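Local coordinates for two-domain protein containing predicted PHP-like metal-dependent phosphoesterase (PDB 3E38), which probably acts as a metal-dependent phosphoesterase of the PHP family, binding zinc ions in one domain and carrying an Ig-like domain beside it, at residues Trp135-Trp140 with Val168-Leu173; Gln180-Leu183 with Thr188-Gly191. All blocks are in the same frame, centred on the assembly; numbering follows the deposited sequence.

Interaction 1 of 2, residues Trp135-Trp140 with Val168-Leu173. With ZN (zinc ion), chain H.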
ATOM      1  N   TRP B 135      30.163 -19.303  -4.122  1.00 30.35           N
ATOM      2  CA  TRP B 135      29.526 -20.095  -3.072  1.00 30.72           C
ATOM      3  C   TRP B 135      28.151 -19.496  -2.676  1.00 32.54           C
ATOM      4  O   TRP B 135      28.025 -18.316  -2.300  1.00 28.48           O
ATOM      5  CB  TRP B 135      30.488 -20.205  -1.892  1.00 30.92           C
ATOM      6  CG  TRP B 135      30.042 -21.049  -0.781  1.00 34.26           C
ATOM      7  CD1 TRP B 135      29.055 -21.986  -0.795  1.00 34.41           C
ATOM      8  CD2 TRP B 135      30.665 -21.138   0.507  1.00 22.39           C
ATOM      9  NE1 TRP B 135      28.981 -22.618   0.424  1.00 28.64           N
ATOM     10  CE2 TRP B 135      29.967 -22.118   1.240  1.00 30.13           C
ATOM     11  CE3 TRP B 135      31.732 -20.476   1.106  1.00 31.92           C
ATOM     12  CZ2 TRP B 135      30.294 -22.439   2.558  1.00 30.59           C
ATOM     13  CZ3 TRP B 135      32.080 -20.808   2.396  1.00 21.77           C
ATOM     14  CH2 TRP B 135      31.352 -21.779   3.117  1.00 25.20           C
ATOM     15  N   ASN B 136      27.122 -20.339  -2.794  1.00 30.60           N
ATOM     16  CA  ASN B 136      25.760 -19.966  -2.412  1.00 29.61           C
ATOM     17  C   ASN B 136      25.421 -20.237  -0.940  1.00 31.52           C
ATOM     18  O   ASN B 136      25.795 -21.244  -0.364  1.00 34.67           O
ATOM     19  CB  ASN B 136      24.700 -20.683  -3.271  1.00 27.70           C
ATOM     20  CG  ASN B 136      24.886 -20.474  -4.743  1.00 29.53           C
ATOM     21  OD1 ASN B 136      25.430 -19.466  -5.180  1.00 28.89           O
ATOM     22  ND2 ASN B 136      24.445 -21.443  -5.525  1.00 28.26           N
ATOM     23  N   HIS B 137      24.652 -19.308  -0.375  1.00 32.86           N
ATOM     24  CA  HIS B 137      24.132 -19.419   0.982  1.00 29.52           C
ATOM     25  C   HIS B 137      25.006 -20.247   1.910  1.00 28.02           C
ATOM     26  O   HIS B 137      24.605 -21.289   2.370  1.00 28.12           O
ATOM     27  CB  HIS B 137      22.695 -19.980   0.969  1.00 30.43           C
ATOM     28  CG  HIS B 137      22.469 -21.129   0.033  1.00 30.55           C
ATOM     29  ND1 HIS B 137      22.939 -22.401   0.276  1.00 30.45           N
ATOM     30  CD2 HIS B 137      21.751 -21.206  -1.117  1.00 28.67           C
ATOM     31  CE1 HIS B 137      22.552 -23.199  -0.700  1.00 29.28           C
ATOM     32  NE2 HIS B 137      21.850 -22.495  -1.565  1.00 26.66           N
ATOM     33  N   PRO B 138      26.215 -19.775   2.176  1.00 25.15           N
ATOM     34  CA  PRO B 138      27.064 -20.536   3.077  1.00 27.51           C
ATOM     35  C   PRO B 138      26.359 -20.818   4.401  1.00 30.22           C
ATOM     36  O   PRO B 138      26.461 -21.899   4.972  1.00 31.67           O
ATOM     37  CB  PRO B 138      28.294 -19.613   3.267  1.00 27.63           C
ATOM     38  CG  PRO B 138      27.936 -18.270   2.592  1.00 24.32           C
ATOM     39  CD  PRO B 138      26.881 -18.593   1.601  1.00 24.63           C
ATOM     40  N   GLY B 139      25.555 -19.849   4.804  1.00 34.79           N
ATOM     41  CA  GLY B 139      24.869 -19.859   6.095  1.00 37.35           C
ATOM     42  C   GLY B 139      23.547 -20.595   6.195  1.00 37.83           C
ATOM     43  O   GLY B 139      23.014 -20.776   7.288  1.00 40.50           O
ATOM     44  N   TRP B 140      23.025 -21.030   5.064  1.00 38.67           N
ATOM     45  CA  TRP B 140      21.733 -21.743   5.049  1.00 38.16           C
ATOM     46  C   TRP B 140      21.787 -22.796   6.133  1.00 39.34           C
ATOM     47  O   TRP B 140      22.654 -23.683   6.110  1.00 38.20           O
ATOM     48  CB  TRP B 140      21.532 -22.385   3.705  1.00 38.84           C
ATOM     49  CG  TRP B 140      20.225 -23.063   3.460  1.00 45.33           C
ATOM     50  CD1 TRP B 140      18.978 -22.658   3.871  1.00 48.86           C
ATOM     51  CD2 TRP B 140      20.018 -24.185   2.596  1.00 46.69           C
ATOM     52  NE1 TRP B 140      18.013 -23.504   3.359  1.00 47.54           N
ATOM     53  CE2 TRP B 140      18.624 -24.441   2.564  1.00 51.69           C
ATOM     54  CE3 TRP B 140      20.881 -25.013   1.853  1.00 43.86           C
ATOM     55  CZ2 TRP B 140      18.078 -25.493   1.821  1.00 53.42           C
ATOM     56  CZ3 TRP B 140      20.342 -26.057   1.135  1.00 47.13           C
ATOM     57  CH2 TRP B 140      18.947 -26.282   1.106  1.00 48.46           C
ATOM     58  N   VAL B 168      26.729 -13.075   0.195  1.00 33.25           N
ATOM     59  CA  VAL B 168      26.753 -12.446   1.554  1.00 31.74           C
ATOM     60  C   VAL B 168      25.317 -12.223   2.001  1.00 30.57           C
ATOM     61  O   VAL B 168      25.009 -11.932   3.169  1.00 27.85           O
ATOM     62  CB  VAL B 168      27.560 -11.118   1.635  1.00 33.03           C
ATOM     63  CG1 VAL B 168      29.089 -11.420   1.544  1.00 24.34           C
ATOM     64  CG2 VAL B 168      27.046 -10.055   0.598  1.00 28.36           C
ATOM     65  N   ALA B 169      24.447 -12.412   1.027  1.00 31.57           N
ATOM     66  CA  ALA B 169      23.021 -12.264   1.228  1.00 30.57           C
ATOM     67  C   ALA B 169      22.224 -12.998   0.152  1.00 31.17           C
ATOM     68  O   ALA B 169      22.448 -12.816  -1.019  1.00 33.68           O
ATOM     69  CB  ALA B 169      22.661 -10.796   1.297  1.00 31.51           C
ATOM     70  N   ASN B 170      21.316 -13.856   0.617  1.00 32.58           N
ATOM     71  CA  ASN B 170      20.424 -14.699  -0.215  1.00 32.32           C
ATOM     72  C   ASN B 170      18.976 -14.588   0.245  1.00 29.31           C
ATOM     73  O   ASN B 170      18.604 -15.014   1.332  1.00 29.98           O
ATOM     74  CB  ASN B 170      20.891 -16.169  -0.161  1.00 32.59           C
ATOM     75  CG  ASN B 170      20.169 -17.079  -1.153  1.00 36.97           C
ATOM     76  OD1 ASN B 170      18.969 -17.213  -1.083  1.00 43.29           O
ATOM     77  ND2 ASN B 170      20.923 -17.758  -2.041  1.00 33.80           N
ATOM     78  N   GLY B 171      18.153 -14.009  -0.595  1.00 29.35           N
ATOM     79  CA  GLY B 171      16.750 -13.818  -0.245  1.00 29.03           C
ATOM     80  C   GLY B 171      16.701 -13.048   1.056  1.00 28.80           C
ATOM     81  O   GLY B 171      17.237 -11.971   1.152  1.00 31.69           O
ATOM     82  N   HIS B 172      16.067 -13.628   2.065  1.00 27.31           N
ATOM     83  CA  HIS B 172      15.897 -12.965   3.364  1.00 28.04           C
ATOM     84  C   HIS B 172      16.983 -13.416   4.341  1.00 26.09           C
ATOM     85  O   HIS B 172      16.902 -13.169   5.511  1.00 26.64           O
ATOM     86  CB  HIS B 172      14.483 -13.187   3.877  1.00 26.97           C
ATOM     87  CG  HIS B 172      13.430 -12.599   2.966  1.00 25.89           C
ATOM     88  ND1 HIS B 172      13.324 -11.246   2.761  1.00 26.47           N
ATOM     89  CD2 HIS B 172      12.491 -13.174   2.171  1.00 32.40           C
ATOM     90  CE1 HIS B 172      12.331 -11.000   1.914  1.00 39.97           C
ATOM     91  NE2 HIS B 172      11.801 -12.152   1.539  1.00 30.54           N
ATOM     92  N   LEU B 173      18.030 -14.015   3.804  1.00 28.75           N
ATOM     93  CA  LEU B 173      19.178 -14.521   4.641  1.00 30.86           C
ATOM     94  C   LEU B 173      20.421 -13.688   4.457  1.00 32.03           C
ATOM     95  O   LEU B 173      20.946 -13.600   3.369  1.00 36.14           O
ATOM     96  CB  LEU B 173      19.487 -16.012   4.358  1.00 27.94           C
ATOM     97  CG  LEU B 173      20.654 -16.728   5.110  1.00 38.03           C
ATOM     98  CD1 LEU B 173      20.560 -16.659   6.655  1.00 29.10           C
ATOM     99  CD2 LEU B 173      20.793 -18.186   4.668  1.00 38.29           C
TER
HETATM  100 ZN    ZN H   4      21.104 -23.687  -3.266  1.00 40.67          ZN
HETATM  101  O   HOH W   1      20.453 -22.151  -3.971  1.00 32.72           O

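Interaction 2 of 2, residues Gln180-Leu183 with Thr188-Gly191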
ATOM      1  N   GLN B 180      33.458 -11.307   5.946  1.00 29.04           N
ATOM      2  CA  GLN B 180      34.832 -11.372   6.437  1.00 32.01           C
ATOM      3  C   GLN B 180      35.661 -12.285   5.556  1.00 31.49           C
ATOM      4  O   GLN B 180      36.871 -12.110   5.394  1.00 36.00           O
ATOM      5  CB  GLN B 180      34.861 -11.842   7.899  1.00 32.19           C
ATOM      6  CG  GLN B 180      36.203 -11.702   8.560  1.00 33.88           C
ATOM      7  CD  GLN B 180      36.699 -10.271   8.511  1.00 40.99           C
ATOM      8  OE1 GLN B 180      35.971  -9.335   8.841  1.00 43.94           O
ATOM      9  NE2 GLN B 180      37.950 -10.094   8.096  1.00 27.32           N
ATOM     10  N   TRP B 181      34.996 -13.272   4.993  1.00 30.95           N
ATOM     11  CA  TRP B 181      35.664 -14.253   4.113  1.00 30.09           C
ATOM     12  C   TRP B 181      36.096 -13.571   2.845  1.00 28.90           C
ATOM     13  O   TRP B 181      37.228 -13.703   2.404  1.00 28.59           O
ATOM     14  CB  TRP B 181      34.772 -15.446   3.781  1.00 30.29           C
ATOM     15  CG  TRP B 181      34.636 -16.344   4.945  1.00 34.27           C
ATOM     16  CD1 TRP B 181      35.553 -16.505   5.937  1.00 34.02           C
ATOM     17  CD2 TRP B 181      33.596 -17.299   5.210  1.00 23.08           C
ATOM     18  NE1 TRP B 181      35.117 -17.437   6.847  1.00 27.35           N
ATOM     19  CE2 TRP B 181      33.934 -17.959   6.409  1.00 32.61           C
ATOM     20  CE3 TRP B 181      32.455 -17.678   4.551  1.00 32.61           C
ATOM     21  CZ2 TRP B 181      33.137 -18.933   6.967  1.00 30.83           C
ATOM     22  CZ3 TRP B 181      31.670 -18.660   5.101  1.00 32.11           C
ATOM     23  CH2 TRP B 181      31.999 -19.268   6.289  1.00 25.85           C
ATOM     24  N   CYS B 182      35.177 -12.824   2.278  1.00 28.14           N
ATOM     25  CA  CYS B 182      35.464 -12.093   1.048  1.00 31.05           C
ATOM     26  C   CYS B 182      36.548 -11.049   1.277  1.00 30.75           C
ATOM     27  O   CYS B 182      37.417 -10.836   0.412  1.00 30.89           O
ATOM     28  CB  CYS B 182      34.227 -11.422   0.492  1.00 29.86           C
ATOM     29  SG  CYS B 182      32.952 -12.572  -0.031  1.00 33.66           S
ATOM     30  N   LEU B 183      36.547 -10.472   2.474  1.00 31.33           N
ATOM     31  CA  LEU B 183      37.536  -9.445   2.819  1.00 33.89           C
ATOM     32  C   LEU B 183      38.911 -10.107   2.941  1.00 33.85           C
ATOM     33  O   LEU B 183      39.880  -9.643   2.349  1.00 34.16           O
ATOM     34  CB  LEU B 183      37.203  -8.643   4.097  1.00 33.02           C
ATOM     35  CG  LEU B 183      35.933  -7.787   4.114  1.00 36.18           C
ATOM     36  CD1 LEU B 183      35.818  -7.101   5.480  1.00 28.90           C
ATOM     37  CD2 LEU B 183      35.850  -6.754   2.961  1.00 29.78           C
ATOM     38  N   THR B 188      34.571 -11.514  -4.447  1.00 30.88           N
ATOM     39  CA  THR B 188      33.429 -10.665  -4.840  1.00 29.82           C
ATOM     40  C   THR B 188      32.222 -10.949  -3.975  1.00 28.94           C
ATOM     41  O   THR B 188      31.792 -12.078  -3.907  1.00 31.12           O
ATOM     42  CB  THR B 188      33.098 -10.878  -6.295  1.00 28.09           C
ATOM     43  OG1 THR B 188      34.272 -10.542  -7.041  1.00 26.80           O
ATOM     44  CG2 THR B 188      31.901 -10.016  -6.757  1.00 28.72           C
HETATM   45  N   MSE B 189      31.722  -9.915  -3.283  1.00 27.82           N
HETATM   46  CA  MSE B 189      30.513 -10.042  -2.449  1.00 27.22           C
HETATM   47  C   MSE B 189      29.314  -9.979  -3.359  1.00 29.48           C
HETATM   48  O   MSE B 189      29.187  -9.070  -4.170  1.00 27.36           O
HETATM   49  CB  MSE B 189      30.422  -8.946  -1.399  1.00 24.45           C
HETATM   50  CG  MSE B 189      31.618  -8.924  -0.469  1.00 32.00           C
HETATM   51 SE   MSE B 189      31.335  -7.616   0.864  0.75 34.59          SE
HETATM   52  CE  MSE B 189      33.249  -7.437   1.439  1.00 19.38           C
ATOM     53  N   ILE B 190      28.489 -11.003  -3.213  1.00 30.91           N
ATOM     54  CA  ILE B 190      27.295 -11.222  -4.019  1.00 28.74           C
ATOM     55  C   ILE B 190      25.991 -11.208  -3.239  1.00 26.82           C
ATOM     56  O   ILE B 190      25.898 -11.667  -2.122  1.00 23.13           O
ATOM     57  CB  ILE B 190      27.343 -12.583  -4.767  1.00 28.47           C
ATOM     58  CG1 ILE B 190      28.492 -12.654  -5.755  1.00 29.53           C
ATOM     59  CG2 ILE B 190      26.027 -12.794  -5.594  1.00 24.66           C
ATOM     60  CD1 ILE B 190      28.315 -11.762  -6.978  1.00 29.18           C
ATOM     61  N   GLY B 191      24.951 -10.731  -3.895  1.00 26.98           N
ATOM     62  CA  GLY B 191      23.639 -10.788  -3.288  1.00 26.44           C
ATOM     63  C   GLY B 191      22.570 -11.142  -4.299  1.00 29.67           C
ATOM     64  O   GLY B 191      22.449 -10.510  -5.348  1.00 30.35           O
TER

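Interaction 1 of 2, residues Trp135-Trp140 with Val168-Leu173
His137 and Asn170 come side by side through different first torsions: the imidazole CG is tucked between its own backbone N and carbonyl carbon (chi1 43°), whereas the amide CG of Asn170 swings anti to the backbone N (chi1 -171°). The two side chains point the same way, and Asn170 ND2 meets the imidazole at its edge, in the ring plane, 3.7 Å from His137 CD2. Ring and amide planes are 66° apart. No hydrogen bond joins the pair; Asn170 ND2 instead donates to Glu167 and to the zinc ligand Asp194, and Glu167 also accepts the backbone N-H of His137, so one carboxylate oxygen ties both residues in place. This framework probably helps to orient the imidazole, whose His137 NE2 binds zinc at 2.2 Å, an ion that His102, Glu93 and a water also bind. Glu93 is shared with a second zinc in this multi-zinc site of the predicted PHP-like domain. Beside this pair, two beta turns meet. The type I turn His137-Trp140 presents its backbone to Leu173, which closes the type II' turn from Asn170; Leu173 CD2 lies 3.6 Å from Trp140 N, with Gly139 C also close. The contact thus joins the loop leaving strand 132-135 to the end of the parallel neighbouring strand 165-170, while Pro138 and Val168 pack on helix 176-185.

Interaction 2 of 2, residues Gln180-Leu183 with Thr188-Gly191
Cys182 meets Met189, a selenomethionine, where helix 176-185 packs on strand 188-192, the helix-to-strand return of a beta-alpha-beta crossover whose first strand, 165-170, runs parallel to and beside the second. The beta carbon of Cys182 points at the strand and lies 3.7 Å from Met189 CG. Its sulfur, placed anti to the carbonyl carbon (chi1 -65°), follows the same methylene, with Cys182 SG 3.9 Å from Met189 CG. The sulfur also comes within 4.1 Å of the carbonyl oxygen Thr188 O, a loose approach. Beyond CG the selenomethionine runs extended (chi2 -176°), carrying its methyl end to Leu183, one residue farther along the helix. There the two side chains cross obliquely, and CE sits by the branched end of the leucine; the modelled spacing at CD2 is too short to be trusted. No hydrogen bond spans the two segments, so the interface is apolar packing. In the next shell, strand 165-170 supplies Ile166 against Cys182 and Val168 against Met189. The strand is held in the sheet by backbone hydrogen bonds of Thr188 with His164 and Ile166, and of Ile190 with Ile166 and Val168. On the helix, Trp181 meets the ring of Trp150 edge-to-face, while Gln180 NE2 is hydrogen-bonded to Asp184 OD1. Thr188 has its beta carbon directed away from the helix, and its hydroxyl OG1 is hydrogen-bonded to the backbone oxygen Leu230 O.

How the interactions relate
Interaction 1 closes before interaction 2 opens along the chain, and their centres lie about 11 Å apart. They share the large mixed sheet: strand 165-170 stands between strands 132-135 and 188-192, parallel to both, and a probable backbone hydrogen bond from Val168 N to Ile190 O (2.8 Å) joins segment 168-173 to segment 188-191. Helix 176-185 links the two as well, since the ring of Trp181 packs on that of Trp135, with Trp181 CZ3 3.5 Å from Trp135 CZ3. Interaction 1 lies at the zinc site, whereas interaction 2 is helix-on-sheet packing away from it, so the metal-bearing loop and the crossover behind it form one continuous part of the fold.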